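Local coordinates for protein DMATS type aromatic prenyltransferase (Micromonospora olivasterospora, PDB 6ZRX) that probably transfers a dimethylallyl group from its diphosphate to C6 of the indole ring of tryptophan, as a bacterial 6-dimethylallyltryptophan synthase, at residues His329-Leu334 with Thr342-Ala347. Residues are numbered along the deposited sequence; the frame is centred on the assembly and turned at random.
Sequences HVSLRL and TVYLSA. With TRP (tryptophan), chain F; 6C7 (S-(3-methylbut-2-en-1-yl) trihydrogen thiodiphosphate), chain E.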
loop_
_atom_site.group_PDB
_atom_site.type_symbol
_atom_site.label_atom_id
_atom_site.label_comp_id
_atom_site.label_asym_id
_atom_site.label_seq_id
_atom_site.Cartn_x
_atom_site.Cartn_y
_atom_site.Cartn_z
ATOM N N HIS A 329 1.633 -8.446 3.825
ATOM C CA HIS A 329 2.693 -7.519 4.272
ATOM C C HIS A 329 2.448 -7.138 5.728
ATOM O O HIS A 329 1.290 -7.221 6.189
ATOM C CB HIS A 329 2.712 -6.224 3.443
ATOM C CG HIS A 329 2.744 -6.381 1.960
ATOM N ND1 HIS A 329 3.905 -6.217 1.235
ATOM C CD2 HIS A 329 1.766 -6.590 1.049
ATOM C CE1 HIS A 329 3.647 -6.358 -0.052
ATOM N NE2 HIS A 329 2.354 -6.583 -0.197
ATOM N N VAL A 330 3.488 -6.672 6.400
ATOM C CA VAL A 330 3.366 -5.946 7.691
ATOM C C VAL A 330 4.314 -4.756 7.611
ATOM O O VAL A 330 5.404 -4.895 7.005
ATOM C CB VAL A 330 3.635 -6.864 8.900
ATOM C CG1 VAL A 330 5.051 -7.405 8.923
ATOM C CG2 VAL A 330 3.271 -6.186 10.211
ATOM N N SER A 331 3.889 -3.618 8.105
ATOM C CA SER A 331 4.677 -2.363 8.007
ATOM C C SER A 331 4.852 -1.722 9.377
ATOM O O SER A 331 3.986 -1.890 10.255
ATOM C CB SER A 331 4.067 -1.406 7.025
ATOM O OG SER A 331 2.890 -0.831 7.543
ATOM N N LEU A 332 5.952 -0.994 9.533
ATOM C CA LEU A 332 6.214 -0.116 10.697
ATOM C C LEU A 332 6.207 1.323 10.199
ATOM O O LEU A 332 6.899 1.583 9.209
ATOM C CB LEU A 332 7.562 -0.499 11.315
ATOM C CG LEU A 332 8.023 0.370 12.487
ATOM C CD1 LEU A 332 7.014 0.357 13.611
ATOM C CD2 LEU A 332 9.384 -0.085 12.981
ATOM N N ARG A 333 5.412 2.190 10.833
ATOM C CA ARG A 333 5.259 3.628 10.486
ATOM C C ARG A 333 5.911 4.475 11.582
ATOM O O ARG A 333 5.469 4.370 12.743
ATOM C CB ARG A 333 3.781 3.986 10.330
ATOM C CG ARG A 333 3.122 3.370 9.102
ATOM C CD ARG A 333 1.698 2.895 9.325
ATOM N NE ARG A 333 0.927 3.745 10.223
ATOM C CZ ARG A 333 0.113 3.305 11.178
ATOM N NH1 ARG A 333 -0.064 2.002 11.372
ATOM N NH2 ARG A 333 -0.531 4.176 11.939
ATOM N N LEU A 334 6.913 5.281 11.216
ATOM C CA LEU A 334 7.673 6.166 12.145
ATOM C C LEU A 334 7.438 7.637 11.768
ATOM O O LEU A 334 7.379 7.941 10.549
ATOM C CB LEU A 334 9.155 5.792 12.063
ATOM C CG LEU A 334 9.488 4.339 12.401
ATOM C CD1 LEU A 334 10.956 4.051 12.170
ATOM C CD2 LEU A 334 9.110 4.004 13.833
ATOM N N THR A 342 0.941 -1.627 10.611
ATOM C CA THR A 342 -0.153 -1.962 9.666
ATOM C C THR A 342 -0.003 -3.411 9.247
ATOM O O THR A 342 1.127 -3.850 8.959
ATOM C CB THR A 342 -0.187 -1.028 8.450
ATOM O OG1 THR A 342 -0.226 0.316 8.929
ATOM C CG2 THR A 342 -1.379 -1.270 7.547
ATOM N N VAL A 343 -1.119 -4.115 9.195
ATOM C CA VAL A 343 -1.206 -5.507 8.710
ATOM C C VAL A 343 -2.039 -5.492 7.429
ATOM O O VAL A 343 -3.114 -4.910 7.438
ATOM C CB VAL A 343 -1.818 -6.416 9.777
ATOM C CG1 VAL A 343 -1.702 -7.861 9.378
ATOM C CG2 VAL A 343 -1.176 -6.176 11.134
ATOM N N TYR A 344 -1.543 -6.126 6.377
ATOM C CA TYR A 344 -2.189 -6.166 5.048
ATOM C C TYR A 344 -2.791 -7.550 4.860
ATOM O O TYR A 344 -2.065 -8.535 5.013
ATOM C CB TYR A 344 -1.186 -5.800 3.960
ATOM C CG TYR A 344 -0.634 -4.404 4.109
ATOM C CD1 TYR A 344 0.327 -4.112 5.066
ATOM C CD2 TYR A 344 -1.104 -3.362 3.324
ATOM C CE1 TYR A 344 0.827 -2.830 5.217
ATOM C CE2 TYR A 344 -0.622 -2.071 3.473
ATOM C CZ TYR A 344 0.352 -1.807 4.418
ATOM O OH TYR A 344 0.842 -0.541 4.571
ATOM N N LEU A 345 -4.083 -7.595 4.551
ATOM C CA LEU A 345 -4.893 -8.831 4.519
ATOM C C LEU A 345 -5.465 -9.041 3.121
ATOM O O LEU A 345 -6.162 -8.150 2.606
ATOM C CB LEU A 345 -5.999 -8.738 5.579
ATOM C CG LEU A 345 -5.495 -8.621 7.014
ATOM C CD1 LEU A 345 -6.655 -8.443 7.982
ATOM C CD2 LEU A 345 -4.655 -9.831 7.408
ATOM N N SER A 346 -5.186 -10.196 2.543
ATOM C CA SER A 346 -5.549 -10.556 1.147
ATOM C C SER A 346 -7.005 -11.021 1.074
ATOM O O SER A 346 -7.434 -11.785 1.945
ATOM C CB SER A 346 -4.642 -11.619 0.610
ATOM O OG SER A 346 -3.304 -11.183 0.636
ATOM N N ALA A 347 -7.716 -10.609 0.036
ATOM C CA ALA A 347 -9.106 -11.038 -0.250
ATOM C C ALA A 347 -9.150 -12.536 -0.589
ATOM O O ALA A 347 -10.156 -13.186 -0.266
ATOM C CB ALA A 347 -9.664 -10.224 -1.387
HETATM N N TRP F . 0.848 -6.798 -4.420
HETATM C CA TRP F . 1.895 -5.786 -4.799
HETATM C C TRP F . 3.219 -6.140 -4.125
HETATM O O TRP F . 4.248 -5.571 -4.501
HETATM C CB TRP F . 1.445 -4.364 -4.447
HETATM C CG TRP F . 1.205 -4.132 -2.987
HETATM C CD1 TRP F . 0.056 -4.386 -2.293
HETATM C CD2 TRP F . 2.137 -3.587 -2.032
HETATM N NE1 TRP F . 0.212 -4.050 -0.978
HETATM C CE2 TRP F . 1.474 -3.554 -0.786
HETATM C CE3 TRP F . 3.460 -3.145 -2.100
HETATM C CZ2 TRP F . 2.088 -3.082 0.371
HETATM C CZ3 TRP F . 4.064 -2.672 -0.956
HETATM C CH2 TRP F . 3.385 -2.645 0.261
HETATM O OXT TRP F . 3.257 -6.988 -3.203
HETATM O O4 6C7 E . 1.291 3.795 5.456
HETATM P P1 6C7 E . 0.052 4.291 4.739
HETATM O O6 6C7 E . -1.039 4.728 5.684
HETATM O O5 6C7 E . 0.352 5.347 3.688
HETATM O O2 6C7 E . -0.488 2.985 3.981
HETATM P P3 6C7 E . -0.628 2.515 2.463
HETATM O O8 6C7 E . -1.241 1.151 2.496
HETATM O O7 6C7 E . -1.392 3.580 1.749
HETATM S S9 6C7 E . 1.242 2.306 1.631
HETATM C C10 6C7 E . 1.379 0.541 1.213
HETATM C C11 6C7 E . 0.754 0.237 -0.104
HETATM C C12 6C7 E . 1.344 0.329 -1.292
HETATM C C13 6C7 E . 2.736 0.860 -1.498
HETATM C C14 6C7 E . 0.661 -0.085 -2.561
HETATM O O HOH W 1 1.007 1.157 6.471
#
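CG anti to the carbonyl carbon in both His-329 (chi1 -51°) and Tyr-344 (chi1 -62°), which share a face of the sheet, turns the imidazole edge toward the phenol face. Their ring centroids lie 5.7 Å apart with planes at 75°, while His-329 CB packs 3.6 Å from Tyr-344 CD1. A flat, compact histidine suits its place because it meets the substrate in two ways: the indole of the bound tryptophan lies over one ring face, and the carboxylate OXT sits in plane at the edge, 3.2 Å from His-329 NE2. Tyr-344 OH lies 3.4 Å from thiodiphosphate O8, a weak hydrogen bond at most, since the proton may instead serve a water 2.6 Å from Tyr-344 OH. That water donates to thiodiphosphate O4; serine and threonine suit the place because their short side chains put Ser-331 OG and Thr-342 OG1 each 2.9 Å from it. Thr-342 OG1 also accepts a bent hydrogen bond of 3.0 Å from Arg-333 NH1, tilted out of the guanidinium plane. Arginine, bent at chi2 and chi3, passes CD near O4, and its several N-H groups also bind Phe-67 O and Arg-338 O, which hold it in place. Beneath, Ser-331 and Thr-342 exchange two backbone hydrogen bonds, and Tyr-344 N bonds to His-329 O. Val-330 and Val-343 form the intervening non-hydrogen-bonded pair; beta-branched valines suit extended strands and turn apolar groups to the face away from the ligands. This antiparallel hairpin, continued by strands 61-68 and 273-278, lines the central chamber of the ABBA prenyltransferase barrel with contacts to both substrate sites.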